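Local coordinates for aminoglycoside-O-phosphotransferase VIII (Streptomyces rimosus, PDB 4H05), which probably transfers a phosphate group from ATP to the 3'-hydroxyl of aminoglycoside antibiotics, a modification that confers resistance, at residues T177-E182 / L263-L268. Residues are numbered along the deposited sequence; the frame is centred on the assembly and turned at random.
Sequences TRPADE and LAFYRL
Phe265 projects from helix 260-270 into the bend that Thr177, Arg178 and Pro179 make where the chain leaves helix 167-177. From CB, its CG is set anti to the backbone N (chi1 179°). Phe265 CG and CD2 are each 3.5 Å from Pro179 CD. That methylene sits nearly over the ring centre, 3.4 Å from the centroid and 9° off the normal: a CH-pi contact. Proline suits the place because its CD, bonded to nitrogen, carries somewhat polarised C-H bonds and its compact, puckered ring can set one methylene squarely on an aromatic face. On the other branch, Phe265 CD1 has Thr177 OG1 near the ring plane at 3.7 Å, an oxygen facing the mildly positive ring edge while its hydrogen bond goes to Glu173 O. Further out, Phe265 CE1 meets Arg178 CA at 3.4 Å, and CZ, the tip, touches Arg178 CB; the arginine's guanidinium leads away. Leu268 CD2 adds a methyl against Thr177 OG1, and Leu174 of helix 167-177 and Leu137 of helix 137-150 also pack on Phe265.

Tyr266 is linked to the loop through solvent. Its OH donates to one water 2.8 Å away, which donates to Asp181 O, and accepts from a second, which also donates to Glu182 OE1, held by Leu137 N as well. Asp181 OD2 also forms a salt bridge with Lys262 NZ of the same helix. Aromatic packing, water bridges and charge thus tie the connection between helix 167-177 and strand 184-187 to the chain's last helix, probably in the C-terminal lobe of a protein-kinase-like fold, with the Tyr266 side chain about 11 Å from that of Asp190, the predicted proton acceptor.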
loop_
_atom_site.group_PDB
_atom_site.type_symbol
_atom_site.label_atom_id
_atom_site.label_comp_id
_atom_site.label_asym_id
_atom_site.label_seq_id
_atom_site.Cartn_x
_atom_site.Cartn_y
_atom_site.Cartn_z
ATOM N N THR A 177 -12.223 19.752 5.201
ATOM C CA THR A 177 -11.027 20.005 4.403
ATOM C C THR A 177 -10.987 19.358 3.029
ATOM O O THR A 177 -10.047 19.578 2.299
ATOM C CB THR A 177 -9.788 19.602 5.209
ATOM O OG1 THR A 177 -9.950 18.273 5.766
ATOM C CG2 THR A 177 -9.633 20.584 6.390
ATOM N N ARG A 178 -11.995 18.633 2.575
ATOM C CA ARG A 178 -11.780 17.944 1.277
ATOM C C ARG A 178 -11.303 18.895 0.196
ATOM O O ARG A 178 -11.764 19.990 0.098
ATOM C CB ARG A 178 -12.951 17.047 0.802
ATOM C CG ARG A 178 -13.800 17.495 -0.352
ATOM C CD ARG A 178 -15.021 16.549 -0.466
ATOM N NE ARG A 178 -15.091 15.840 -1.740
ATOM C CZ ARG A 178 -15.881 14.800 -2.026
ATOM N NH1 ARG A 178 -16.732 14.266 -1.146
ATOM N NH2 ARG A 178 -15.830 14.282 -3.245
ATOM N N PRO A 179 -10.322 18.474 -0.609
ATOM C CA PRO A 179 -9.873 19.374 -1.675
ATOM C C PRO A 179 -10.951 19.780 -2.690
ATOM O O PRO A 179 -11.916 19.040 -2.924
ATOM C CB PRO A 179 -8.758 18.575 -2.339
ATOM C CG PRO A 179 -8.242 17.723 -1.237
ATOM C CD PRO A 179 -9.478 17.279 -0.532
ATOM N N ALA A 180 -10.781 20.993 -3.210
ATOM C CA ALA A 180 -11.514 21.519 -4.375
ATOM C C ALA A 180 -11.408 20.669 -5.670
ATOM O O ALA A 180 -12.363 20.534 -6.416
ATOM C CB ALA A 180 -10.992 22.937 -4.665
ATOM N N ASP A 181 -10.223 20.122 -5.939
ATOM C CA ASP A 181 -9.941 19.447 -7.216
ATOM C C ASP A 181 -9.127 18.165 -6.904
ATOM O O ASP A 181 -8.542 18.062 -5.837
ATOM C CB ASP A 181 -9.096 20.375 -8.061
ATOM C CG ASP A 181 -7.755 20.640 -7.416
ATOM O OD1 ASP A 181 -7.761 21.468 -6.465
ATOM O OD2 ASP A 181 -6.734 19.963 -7.791
ATOM N N GLU A 182 -9.156 17.182 -7.800
ATOM C CA GLU A 182 -8.314 15.990 -7.714
ATOM C C GLU A 182 -7.432 16.097 -8.917
ATOM O O GLU A 182 -7.945 16.119 -10.017
ATOM C CB GLU A 182 -9.125 14.688 -7.808
ATOM C CG GLU A 182 -9.866 14.306 -6.565
ATOM C CD GLU A 182 -10.801 13.180 -6.831
ATOM O OE1 GLU A 182 -10.536 12.079 -6.291
ATOM O OE2 GLU A 182 -11.778 13.392 -7.580
ATOM N N LEU A 263 -1.455 17.216 1.071
ATOM C CA LEU A 263 -0.775 16.171 1.856
ATOM C C LEU A 263 -1.467 15.998 3.185
ATOM O O LEU A 263 -1.655 14.876 3.695
ATOM C CB LEU A 263 0.676 16.567 2.114
ATOM C CG LEU A 263 1.841 16.296 1.181
ATOM C CD1 LEU A 263 1.436 15.865 -0.192
ATOM C CD2 LEU A 263 2.926 17.391 1.223
ATOM N N ALA A 264 -1.767 17.114 3.826
ATOM C CA ALA A 264 -2.455 17.052 5.113
ATOM C C ALA A 264 -3.766 16.278 4.976
ATOM O O ALA A 264 -4.026 15.364 5.767
ATOM C CB ALA A 264 -2.628 18.435 5.735
ATOM N N PHE A 265 -4.481 16.538 3.884
ATOM C CA PHE A 265 -5.751 15.915 3.643
ATOM C C PHE A 265 -5.577 14.440 3.413
ATOM O O PHE A 265 -6.292 13.661 3.981
ATOM C CB PHE A 265 -6.493 16.503 2.459
ATOM C CG PHE A 265 -7.804 15.805 2.216
ATOM C CD1 PHE A 265 -8.914 16.105 2.975
ATOM C CD2 PHE A 265 -7.894 14.782 1.299
ATOM C CE1 PHE A 265 -10.098 15.441 2.802
ATOM C CE2 PHE A 265 -9.066 14.120 1.081
ATOM C CZ PHE A 265 -10.186 14.429 1.845
ATOM N N TYR A 266 -4.568 14.033 2.674
ATOM C CA TYR A 266 -4.431 12.605 2.364
ATOM C C TYR A 266 -3.787 11.836 3.493
ATOM O O TYR A 266 -4.036 10.642 3.657
ATOM C CB TYR A 266 -3.785 12.390 0.955
ATOM C CG TYR A 266 -4.754 12.771 -0.180
ATOM C CD1 TYR A 266 -5.845 11.955 -0.480
ATOM C CD2 TYR A 266 -4.613 13.933 -0.901
ATOM C CE1 TYR A 266 -6.745 12.292 -1.435
ATOM C CE2 TYR A 266 -5.545 14.286 -1.904
ATOM C CZ TYR A 266 -6.624 13.473 -2.090
ATOM O OH TYR A 266 -7.536 13.771 -2.981
ATOM N N ARG A 267 -3.066 12.521 4.381
ATOM C CA ARG A 267 -2.659 11.911 5.629
ATOM C C ARG A 267 -3.869 11.659 6.540
ATOM O O ARG A 267 -3.893 10.658 7.250
ATOM C CB ARG A 267 -1.628 12.771 6.421
ATOM C CG ARG A 267 -0.137 12.691 6.043
ATOM C CD ARG A 267 0.793 13.347 7.138
ATOM N NE ARG A 267 1.229 14.526 6.445
ATOM C CZ ARG A 267 0.899 15.787 6.647
ATOM N NH1 ARG A 267 0.266 16.207 7.709
ATOM N NH2 ARG A 267 1.302 16.649 5.730
ATOM N N LEU A 268 -4.812 12.599 6.570
ATOM C CA LEU A 268 -6.028 12.476 7.369
ATOM C C LEU A 268 -6.945 11.400 6.805
ATOM O O LEU A 268 -7.446 10.499 7.532
ATOM C CB LEU A 268 -6.781 13.832 7.423
ATOM C CG LEU A 268 -8.187 13.777 7.976
ATOM C CD1 LEU A 268 -8.226 13.338 9.461
ATOM C CD2 LEU A 268 -8.874 15.149 7.692
HETATM O O HOH W 1 -7.213 16.233 -4.188
HETATM O O HOH W 2 -8.130 11.629 -4.777
#